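Local coordinates for protein cellulase (Soil metagenome, PDB 5I2U) that probably hydrolyses cellulose as a halotolerant TIM-barrel enzyme of glycoside hydrolase family 5 and carries a bound magnesium ion, at residues C85-E95 with I123-N133; A147-Y158 with I183-I191. One frame throughout, in Å; residues are numbered along the deposited sequence. Where two conformers were deposited one is given.

Contact 1 of 2, residues C85-E95 with I123-N133; sequences CTVVRAAMGLE and IYVIIDFHAHN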
loop_
_atom_site.group_PDB
_atom_site.type_symbol
_atom_site.label_atom_id
_atom_site.label_comp_id
_atom_site.label_asym_id
_atom_site.label_seq_id
_atom_site.Cartn_x
_atom_site.Cartn_y
_atom_site.Cartn_z
ATOM N N CYS A 85 -7.505 -11.336 -0.541
ATOM C CA CYS A 85 -6.464 -10.386 -0.183
ATOM C C CYS A 85 -5.666 -10.939 0.998
ATOM O O CYS A 85 -6.238 -11.425 1.987
ATOM C CB CYS A 85 -7.042 -9.012 0.171
ATOM S SG CYS A 85 -7.870 -8.171 -1.200
ATOM N N THR A 86 -4.345 -10.920 0.846
ATOM C CA THR A 86 -3.412 -11.223 1.923
ATOM C C THR A 86 -2.898 -9.948 2.555
ATOM O O THR A 86 -2.236 -9.997 3.602
ATOM C CB THR A 86 -2.228 -12.082 1.413
ATOM O OG1 THR A 86 -1.668 -11.511 0.211
ATOM C CG2 THR A 86 -2.708 -13.494 1.118
ATOM N N VAL A 87 -3.168 -8.810 1.903
ATOM C CA VAL A 87 -2.886 -7.508 2.454
ATOM C C VAL A 87 -4.051 -6.545 2.151
ATOM O O VAL A 87 -4.720 -6.670 1.136
ATOM C CB VAL A 87 -1.525 -6.955 1.935
ATOM C CG1 VAL A 87 -1.573 -6.622 0.452
ATOM C CG2 VAL A 87 -1.086 -5.737 2.740
ATOM N N VAL A 88 -4.276 -5.601 3.062
ATOM C CA VAL A 88 -5.233 -4.508 2.875
ATOM C C VAL A 88 -4.564 -3.202 3.252
ATOM O O VAL A 88 -3.826 -3.138 4.222
ATOM C CB VAL A 88 -6.535 -4.712 3.674
ATOM C CG1 VAL A 88 -7.283 -5.862 3.051
ATOM C CG2 VAL A 88 -6.268 -4.997 5.144
ATOM N N ARG A 89 -4.786 -2.168 2.459
ATOM C CA ARG A 89 -4.134 -0.881 2.706
ATOM C C ARG A 89 -5.177 0.124 3.118
ATOM O O ARG A 89 -6.232 0.236 2.469
ATOM C CB ARG A 89 -3.365 -0.439 1.455
ATOM C CG ARG A 89 -2.635 0.896 1.519
ATOM C CD ARG A 89 -1.803 1.010 0.246
ATOM N NE ARG A 89 -1.014 2.233 0.046
ATOM C CZ ARG A 89 -1.291 3.232 -0.802
ATOM N NH1 ARG A 89 -2.425 3.264 -1.516
ATOM N NH2 ARG A 89 -0.433 4.239 -0.914
ATOM N N ALA A 90 -4.885 0.814 4.217
ATOM C CA ALA A 90 -5.732 1.868 4.757
ATOM C C ALA A 90 -5.133 3.213 4.365
ATOM O O ALA A 90 -4.092 3.611 4.888
ATOM C CB ALA A 90 -5.835 1.740 6.276
ATOM N N ALA A 91 -5.802 3.905 3.448
ATOM C CA ALA A 91 -5.284 5.147 2.909
ATOM C C ALA A 91 -5.818 6.326 3.712
ATOM O O ALA A 91 -6.874 6.885 3.397
ATOM C CB ALA A 91 -5.642 5.271 1.431
ATOM N N MET A 92 -5.061 6.719 4.737
ATOM C CA MET A 92 -5.430 7.852 5.572
ATOM C C MET A 92 -5.018 9.149 4.900
ATOM O O MET A 92 -3.866 9.559 4.961
ATOM C CB MET A 92 -4.818 7.736 6.967
ATOM C CG MET A 92 -5.446 8.707 7.954
ATOM S SD MET A 92 -4.611 8.709 9.551
ATOM C CE MET A 92 -3.107 9.596 9.149
ATOM N N GLY A 93 -5.978 9.753 4.207
ATOM C CA GLY A 93 -5.841 11.047 3.565
ATOM C C GLY A 93 -5.294 12.157 4.417
ATOM O O GLY A 93 -5.826 12.439 5.497
ATOM N N LEU A 94 -4.222 12.773 3.919
ATOM C CA LEU A 94 -3.661 13.995 4.500
ATOM C C LEU A 94 -3.922 15.227 3.626
ATOM O O LEU A 94 -3.412 16.289 3.923
ATOM C CB LEU A 94 -2.153 13.811 4.754
ATOM C CG LEU A 94 -1.682 13.259 6.114
ATOM C CD1 LEU A 94 -1.693 14.267 7.255
ATOM C CD2 LEU A 94 -2.452 11.990 6.461
ATOM N N GLU A 95 -4.677 15.058 2.539
ATOM C CA GLU A 95 -5.000 16.119 1.587
ATOM C C GLU A 95 -6.486 16.012 1.311
ATOM O O GLU A 95 -7.101 15.000 1.646
ATOM C CB GLU A 95 -4.239 15.975 0.238
ATOM C CG GLU A 95 -2.839 15.390 0.312
ATOM C CD GLU A 95 -1.795 16.299 0.939
ATOM O OE1 GLU A 95 -2.136 17.332 1.540
ATOM O OE2 GLU A 95 -0.597 15.985 0.792
ATOM N N ILE A 123 -4.801 -11.252 8.265
ATOM C CA ILE A 123 -4.100 -10.676 7.108
ATOM C C ILE A 123 -3.268 -9.449 7.491
ATOM O O ILE A 123 -3.454 -8.862 8.563
ATOM C CB ILE A 123 -5.058 -10.344 5.938
ATOM C CG1 ILE A 123 -6.112 -9.310 6.351
ATOM C CG2 ILE A 123 -5.743 -11.613 5.426
ATOM C CD1 ILE A 123 -6.681 -8.534 5.178
ATOM N N TYR A 124 -2.339 -9.093 6.599
ATOM C CA TYR A 124 -1.454 -7.959 6.806
ATOM C C TYR A 124 -2.193 -6.684 6.437
ATOM O O TYR A 124 -3.128 -6.695 5.609
ATOM C CB TYR A 124 -0.138 -8.113 5.999
ATOM C CG TYR A 124 0.703 -9.277 6.489
ATOM C CD1 TYR A 124 1.622 -9.112 7.532
ATOM C CD2 TYR A 124 0.554 -10.550 5.943
ATOM C CE1 TYR A 124 2.366 -10.181 8.009
ATOM C CE2 TYR A 124 1.305 -11.618 6.403
ATOM C CZ TYR A 124 2.200 -11.430 7.447
ATOM O OH TYR A 124 2.935 -12.486 7.911
ATOM N N VAL A 125 -1.769 -5.583 7.055
ATOM C CA VAL A 125 -2.421 -4.313 6.854
ATOM C C VAL A 125 -1.389 -3.200 6.775
ATOM O O VAL A 125 -0.479 -3.114 7.620
ATOM C CB VAL A 125 -3.485 -4.043 7.945
ATOM C CG1 VAL A 125 -2.883 -4.072 9.350
ATOM C CG2 VAL A 125 -4.192 -2.724 7.678
ATOM N N ILE A 126 -1.525 -2.369 5.743
ATOM C CA ILE A 126 -0.646 -1.233 5.559
ATOM C C ILE A 126 -1.358 -0.033 6.136
ATOM O O ILE A 126 -2.494 0.237 5.773
ATOM C CB ILE A 126 -0.294 -0.979 4.063
ATOM C CG1 ILE A 126 0.519 -2.160 3.506
ATOM C CG2 ILE A 126 0.514 0.311 3.898
ATOM C CD1 ILE A 126 0.598 -2.178 1.989
ATOM N N ILE A 127 -0.688 0.667 7.043
ATOM C CA ILE A 127 -1.176 1.933 7.575
ATOM C C ILE A 127 -0.490 3.022 6.785
ATOM O O ILE A 127 0.691 3.280 6.991
ATOM C CB ILE A 127 -0.909 2.078 9.095
ATOM C CG1 ILE A 127 -1.626 0.960 9.877
ATOM C CG2 ILE A 127 -1.420 3.420 9.600
ATOM C CD1 ILE A 127 -1.223 0.873 11.330
ATOM N N ASP A 128 -1.256 3.653 5.893
ATOM C CA ASP A 128 -0.724 4.554 4.879
ATOM C C ASP A 128 -1.080 6.027 5.191
ATOM O O ASP A 128 -2.242 6.420 5.224
ATOM C CB ASP A 128 -1.171 4.086 3.471
ATOM C CG ASP A 128 -1.147 5.196 2.406
ATOM O OD1 ASP A 128 -0.257 6.077 2.420
ATOM O OD2 ASP A 128 -2.040 5.158 1.524
ATOM N N PHE A 129 -0.024 6.808 5.421
ATOM C CA PHE A 129 -0.069 8.229 5.662
ATOM C C PHE A 129 -0.153 8.823 4.288
ATOM O O PHE A 129 0.862 9.066 3.633
ATOM C CB PHE A 129 1.221 8.619 6.389
ATOM C CG PHE A 129 1.212 9.983 6.977
ATOM C CD1 PHE A 129 0.601 10.216 8.204
ATOM C CD2 PHE A 129 1.854 11.032 6.319
ATOM C CE1 PHE A 129 0.613 11.481 8.764
ATOM C CE2 PHE A 129 1.873 12.298 6.866
ATOM C CZ PHE A 129 1.247 12.527 8.093
ATOM N N HIS A 130 -1.389 9.025 3.840
ATOM C CA HIS A 130 -1.694 9.242 2.440
ATOM C C HIS A 130 -1.552 10.725 2.066
ATOM O O HIS A 130 -2.538 11.453 1.881
ATOM C CB HIS A 130 -3.077 8.673 2.118
ATOM C CG HIS A 130 -3.286 8.370 0.667
ATOM N ND1 HIS A 130 -2.936 7.164 0.097
ATOM C CD2 HIS A 130 -3.839 9.103 -0.321
ATOM C CE1 HIS A 130 -3.253 7.172 -1.182
ATOM N NE2 HIS A 130 -3.801 8.342 -1.462
ATOM N N ALA A 131 -0.293 11.139 1.958
ATOM C CA ALA A 131 0.107 12.510 1.731
ATOM C C ALA A 131 0.816 12.637 0.395
ATOM O O ALA A 131 1.484 11.693 -0.058
ATOM C CB ALA A 131 1.063 12.944 2.833
ATOM N N HIS A 132 0.664 13.807 -0.219
ATOM C CA HIS A 132 1.550 14.279 -1.292
ATOM C C HIS A 132 2.574 15.278 -0.755
ATOM O O HIS A 132 3.762 15.184 -1.078
ATOM C CB HIS A 132 0.763 14.956 -2.413
ATOM C CG HIS A 132 -0.106 14.024 -3.200
ATOM N ND1 HIS A 132 0.395 12.934 -3.883
ATOM C CD2 HIS A 132 -1.437 14.046 -3.449
ATOM C CE1 HIS A 132 -0.596 12.314 -4.499
ATOM N NE2 HIS A 132 -1.717 12.968 -4.254
ATOM N N ASN A 133 2.107 16.240 0.040
ATOM C CA ASN A 133 2.992 17.226 0.660
ATOM C C ASN A 133 3.736 16.615 1.850
ATOM O O ASN A 133 3.415 15.507 2.290
ATOM C CB ASN A 133 2.213 18.474 1.075
ATOM C CG ASN A 133 1.620 19.204 -0.112
ATOM O OD1 ASN A 133 2.346 19.827 -0.887
ATOM N ND2 ASN A 133 0.298 19.108 -0.287
#

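Contact 2 of 2, residues A147-Y158 with I183-I191; sequences AEKYGEYPNVIY and IRAIDPDNI. With MG (magnesium ion), chain H.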
loop_
_atom_site.group_PDB
_atom_site.type_symbol
_atom_site.label_atom_id
_atom_site.label_comp_id
_atom_site.label_asym_id
_atom_site.label_seq_id
_atom_site.Cartn_x
_atom_site.Cartn_y
_atom_site.Cartn_z
ATOM N N ALA A 147 2.582 3.022 16.261
ATOM C CA ALA A 147 3.633 2.114 16.732
ATOM C C ALA A 147 3.367 1.598 18.139
ATOM O O ALA A 147 3.560 0.419 18.394
ATOM C CB ALA A 147 4.993 2.784 16.678
ATOM N N GLU A 148 2.916 2.484 19.029
ATOM C CA GLU A 148 2.611 2.121 20.428
ATOM C C GLU A 148 1.430 1.169 20.486
ATOM O O GLU A 148 1.504 0.135 21.134
ATOM C CB GLU A 148 2.371 3.372 21.309
ATOM C CG GLU A 148 1.852 3.113 22.774
ATOM C CD GLU A 148 2.759 2.199 23.629
ATOM O OE1 GLU A 148 3.953 1.989 23.293
ATOM O OE2 GLU A 148 2.275 1.682 24.669
ATOM N N LYS A 149 0.350 1.511 19.797
ATOM C CA LYS A 149 -0.860 0.688 19.805
ATOM C C LYS A 149 -0.652 -0.675 19.164
ATOM O O LYS A 149 -1.121 -1.684 19.692
ATOM C CB LYS A 149 -2.022 1.397 19.079
ATOM C CG LYS A 149 -2.717 2.483 19.889
ATOM C CD LYS A 149 -4.209 2.562 19.568
ATOM C CE LYS A 149 -5.001 1.497 20.320
ATOM N NZ LYS A 149 -6.430 1.431 19.899
ATOM N N TYR A 150 -0.006 -0.695 17.997
ATOM C CA TYR A 150 -0.100 -1.860 17.112
ATOM C C TYR A 150 1.225 -2.520 16.729
ATOM O O TYR A 150 1.213 -3.470 15.960
ATOM C CB TYR A 150 -0.865 -1.480 15.833
ATOM C CG TYR A 150 -2.297 -1.005 16.018
ATOM C CD1 TYR A 150 -3.266 -1.844 16.568
ATOM C CD2 TYR A 150 -2.694 0.259 15.588
ATOM C CE1 TYR A 150 -4.582 -1.425 16.717
ATOM C CE2 TYR A 150 -4.005 0.686 15.727
ATOM C CZ TYR A 150 -4.950 -0.161 16.294
ATOM O OH TYR A 150 -6.257 0.262 16.451
ATOM N N GLY A 151 2.351 -2.049 17.272
ATOM C CA GLY A 151 3.681 -2.490 16.831
ATOM C C GLY A 151 4.098 -3.912 17.189
ATOM O O GLY A 151 5.044 -4.440 16.603
ATOM N N GLU A 152 3.384 -4.542 18.126
ATOM C CA GLU A 152 3.644 -5.948 18.480
ATOM C C GLU A 152 2.926 -6.934 17.561
ATOM O O GLU A 152 3.309 -8.103 17.509
ATOM C CB GLU A 152 3.273 -6.224 19.945
ATOM C CG GLU A 152 4.257 -5.609 20.932
ATOM C CD GLU A 152 5.229 -6.612 21.521
ATOM O OE1 GLU A 152 5.732 -7.496 20.777
ATOM O OE2 GLU A 152 5.511 -6.509 22.732
ATOM N N TYR A 153 1.896 -6.473 16.843
ATOM C CA TYR A 153 1.177 -7.318 15.892
ATOM C C TYR A 153 1.993 -7.482 14.630
ATOM O O TYR A 153 2.432 -6.477 14.038
ATOM C CB TYR A 153 -0.182 -6.724 15.554
ATOM C CG TYR A 153 -1.082 -6.683 16.756
ATOM C CD1 TYR A 153 -1.746 -7.830 17.185
ATOM C CD2 TYR A 153 -1.246 -5.506 17.487
ATOM C CE1 TYR A 153 -2.568 -7.811 18.297
ATOM C CE2 TYR A 153 -2.059 -5.473 18.610
ATOM C CZ TYR A 153 -2.722 -6.633 19.008
ATOM O OH TYR A 153 -3.530 -6.627 20.116
ATOM N N PRO A 154 2.187 -8.736 14.183
ATOM C CA PRO A 154 2.927 -8.955 12.927
ATOM C C PRO A 154 2.177 -8.497 11.671
ATOM O O PRO A 154 2.806 -8.280 10.616
ATOM C CB PRO A 154 3.150 -10.472 12.917
ATOM C CG PRO A 154 1.981 -11.007 13.666
ATOM C CD PRO A 154 1.656 -10.001 14.730
ATOM N N ASN A 155 0.866 -8.310 11.785
ATOM C CA ASN A 155 0.032 -7.832 10.653
ATOM C C ASN A 155 0.405 -6.467 10.096
ATOM O O ASN A 155 0.180 -6.198 8.918
ATOM C CB ASN A 155 -1.435 -7.727 11.049
ATOM C CG ASN A 155 -1.935 -8.951 11.770
ATOM O OD1 ASN A 155 -1.361 -9.343 12.784
ATOM N ND2 ASN A 155 -3.023 -9.534 11.287
ATOM N N VAL A 156 0.972 -5.610 10.939
ATOM C CA VAL A 156 1.019 -4.182 10.660
ATOM C C VAL A 156 2.269 -3.794 9.892
ATOM O O VAL A 156 3.377 -4.111 10.312
ATOM C CB VAL A 156 0.893 -3.398 11.971
ATOM C CG1 VAL A 156 1.104 -1.909 11.761
ATOM C CG2 VAL A 156 -0.480 -3.682 12.583
ATOM N N ILE A 157 2.049 -3.137 8.750
ATOM C CA ILE A 157 3.088 -2.499 7.943
ATOM C C ILE A 157 2.802 -0.992 7.932
ATOM O O ILE A 157 1.651 -0.580 7.792
ATOM C CB ILE A 157 3.071 -3.044 6.489
ATOM C CG1 ILE A 157 3.324 -4.550 6.484
ATOM C CG2 ILE A 157 4.087 -2.322 5.598
ATOM C CD1 ILE A 157 3.075 -5.219 5.155
ATOM N N TYR A 158 3.842 -0.179 8.060
ATOM C CA TYR A 158 3.721 1.288 8.009
ATOM C C TYR A 158 4.146 1.798 6.645
ATOM O O TYR A 158 5.153 1.328 6.091
ATOM C CB TYR A 158 4.628 1.929 9.065
ATOM C CG TYR A 158 4.463 1.345 10.451
ATOM C CD1 TYR A 158 3.335 1.631 11.224
ATOM C CD2 TYR A 158 5.432 0.497 10.984
ATOM C CE1 TYR A 158 3.183 1.089 12.500
ATOM C CE2 TYR A 158 5.300 -0.043 12.254
ATOM C CZ TYR A 158 4.177 0.250 13.015
ATOM O OH TYR A 158 4.049 -0.296 14.271
ATOM N N ILE A 183 9.641 5.539 14.760
ATOM C CA ILE A 183 8.928 4.253 14.716
ATOM C C ILE A 183 9.777 3.175 15.360
ATOM O O ILE A 183 9.291 2.456 16.234
ATOM C CB ILE A 183 8.543 3.808 13.272
ATOM C CG1 ILE A 183 7.467 4.736 12.691
ATOM C CG2 ILE A 183 8.012 2.378 13.269
ATOM C CD1 ILE A 183 7.223 4.569 11.203
ATOM N N ARG A 184 11.027 3.072 14.916
ATOM C CA ARG A 184 11.929 2.029 15.401
ATOM C C ARG A 184 12.172 2.040 16.907
ATOM O O ARG A 184 12.426 0.988 17.484
ATOM C CB ARG A 184 13.281 2.058 14.666
ATOM C CG ARG A 184 13.235 1.409 13.288
ATOM C CD ARG A 184 13.237 -0.125 13.366
ATOM N NE ARG A 184 13.008 -0.731 12.047
ATOM C CZ ARG A 184 11.847 -1.209 11.570
ATOM N NH1 ARG A 184 10.718 -1.206 12.287
ATOM N NH2 ARG A 184 11.818 -1.698 10.335
ATOM N N ALA A 185 12.096 3.210 17.537
ATOM C CA ALA A 185 12.292 3.303 18.989
ATOM C C ALA A 185 11.204 2.540 19.758
ATOM O O ALA A 185 11.461 2.054 20.845
ATOM C CB ALA A 185 12.348 4.766 19.431
ATOM N N ILE A 186 10.007 2.443 19.179
ATOM C CA ILE A 186 8.855 1.745 19.772
ATOM C C ILE A 186 8.664 0.347 19.148
ATOM O O ILE A 186 8.393 -0.629 19.852
ATOM C CB ILE A 186 7.546 2.576 19.566
ATOM C CG1 ILE A 186 7.742 4.046 20.027
ATOM C CG2 ILE A 186 6.355 1.917 20.274
ATOM C CD1 ILE A 186 6.593 4.998 19.731
ATOM N N ASP A 187 8.743 0.284 17.815
ATOM C CA ASP A 187 8.511 -0.935 17.047
ATOM C C ASP A 187 9.784 -1.267 16.260
ATOM O O ASP A 187 9.970 -0.777 15.132
ATOM C CB ASP A 187 7.318 -0.733 16.109
ATOM C CG ASP A 187 6.897 -2.010 15.406
ATOM O OD1 ASP A 187 7.533 -3.074 15.602
ATOM O OD2 ASP A 187 5.894 -1.970 14.667
ATOM N N PRO A 188 10.671 -2.090 16.854
ATOM C CA PRO A 188 11.972 -2.303 16.223
ATOM C C PRO A 188 11.946 -3.174 14.964
ATOM O O PRO A 188 12.861 -3.045 14.149
ATOM C CB PRO A 188 12.812 -2.964 17.321
ATOM C CG PRO A 188 11.836 -3.522 18.301
ATOM C CD PRO A 188 10.489 -2.904 18.069
ATOM N N ASP A 189 10.912 -4.004 14.784
ATOM C CA ASP A 189 10.946 -5.056 13.735
ATOM C C ASP A 189 9.981 -4.937 12.533
ATOM O O ASP A 189 10.311 -5.471 11.457
ATOM C CB ASP A 189 10.775 -6.445 14.375
ATOM C CG ASP A 189 9.455 -6.600 15.087
ATOM O OD1 ASP A 189 8.846 -5.577 15.459
ATOM O OD2 ASP A 189 9.020 -7.740 15.299
ATOM N N ASN A 190 8.823 -4.277 12.690
ATOM C CA ASN A 190 7.793 -4.290 11.640
ATOM C C ASN A 190 8.222 -3.517 10.401
ATOM O O ASN A 190 9.052 -2.608 10.478
ATOM C CB ASN A 190 6.444 -3.753 12.131
ATOM C CG ASN A 190 5.757 -4.686 13.104
ATOM O OD1 ASN A 190 6.385 -5.210 14.007
ATOM N ND2 ASN A 190 4.470 -4.913 12.910
ATOM N N ILE A 191 7.638 -3.881 9.264
ATOM C CA ILE A 191 8.066 -3.329 7.976
ATOM C C ILE A 191 7.635 -1.868 7.875
ATOM O O ILE A 191 6.536 -1.515 8.309
ATOM C CB ILE A 191 7.484 -4.083 6.743
ATOM C CG1 ILE A 191 7.665 -5.612 6.840
ATOM C CG2 ILE A 191 8.120 -3.556 5.449
ATOM C CD1 ILE A 191 9.100 -6.107 6.945
HETATM MG MG MG H . 7.046 -5.036 15.997
HETATM O O HOH W 1 5.528 -5.619 9.265
HETATM O O HOH W 2 6.772 -7.035 16.363
HETATM O O HOH W 3 7.187 -4.893 18.379
#

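Contact 1 of 2, residues C85-E95 with I123-N133
Ile123 opens the pairing by laying its apolar CD1 against Val88 CG1. From Tyr124 onward the strands run parallel, and Tyr124 and Ile126 each accept and donate alternately to residues flanking Val87 and Arg89; Ala90 N meets Ile126 O at 2.9 Å. Beta-branched Val125 and Ile126 suit the extended backbone, Ile126 CB lying against Arg89 CG. The Arg89 chain is extended, CG opposite the backbone N (chi1 179°), carrying the guanidinium to Asp128. Asp128 turns its carboxylate flat over it, the planes 13° apart, so OD2 sits 3.1 Å from Arg89 NH2, pairing charges without a directed bond. Phe129 points to the other side and takes Leu94 CG over one face, a CH-pi contact. Asp128 OD2 also accepts His130 ND1 at 2.6 Å, nearly in the ring plane, which fixes the imidazole's rotation, while small Ala91 puts CB beside ND1 of that ring. Glu95 OE2 accepts the backbone N of both His132 (2.7 Å) and Asn133 (2.8 Å), tying down the loop. Val87, Arg89 and Ala91 face the barrel interior beside strand 281-286, where Arg89 also bridges Glu159 and Glu250; strands 57-61 and 156-159 flank the pair, and helix 104-120 connects it.

Contact 2 of 2, residues A147-Y158 with I183-I191
Tyr158 reaches Asp187 with its hydroxyl, donating to OD2 over 2.5 Å on the anti lone pair; the carboxylate oxygen lies at the ring edge, and the ring and carboxylate planes stand 81° apart. Asp187 holds CG anti to its backbone N (chi1 -173°), which presents OD2 to the tyrosine and OD1 to the magnesium ion, bound at 2.1 Å. Ile183 lies alongside the ring, pointing the opposite way, with CG2 3.8 Å from Tyr158 CE2, and as an apolar residue it suits that ring as a neighbour. With a phenylalanine here, Asp187 OD2 would probably be left without its hydroxyl donor, the carboxylate then being held mainly through OD1 on the metal.

Asn190 divides its amide similarly: OD1 binds magnesium, while ND2 donates to Tyr153 O (2.8 Å) and Val156 O (2.9 Å), both close to the plane of the amide. An amide suits this place because one end accepts and the other donates. Gly151 supplies its backbone O to the metal at 2.2 Å; a CB on it would collide with the Asp187 carboxylate. Ala147 is small enough to let Ile186 pack closely, and Tyr158 N donates to Ile191 O, next to strand 192-194.

Asp189 OD1 and two waters complete six oxygen ligands. Two carboxylates probably offset the ion's charge, and an all-oxygen shell is the usual preference of magnesium. Because the ligands come from both segments, the ion joins the turn after helix 136-150 to the loop after helix 169-186.

Overall arrangement
From the N terminus, a short helix and a two-stranded antiparallel sheet precede strand 57-61, which starts the barrel; contact 1 then closes the loop from strand 87-93 through helix 104-120 to strand 124-130. Helix 136-150 leads on to contact 2, which closes a second loop, through helix 169-186, just before strand 192-194. The two loops stand in series, neither nesting nor crossing, in two beta-alpha-beta units separated by helix 136-150 in a parallel eight-stranded barrel. Strands 124-130 and 156-159 are neighbours and join the contacts, with Ile127 N probably bonded to Ile157 O and Val125 N to Asn155 O. Contact 1 lies in the barrel wall, whereas contact 2 ties two outer helices to it round a metal.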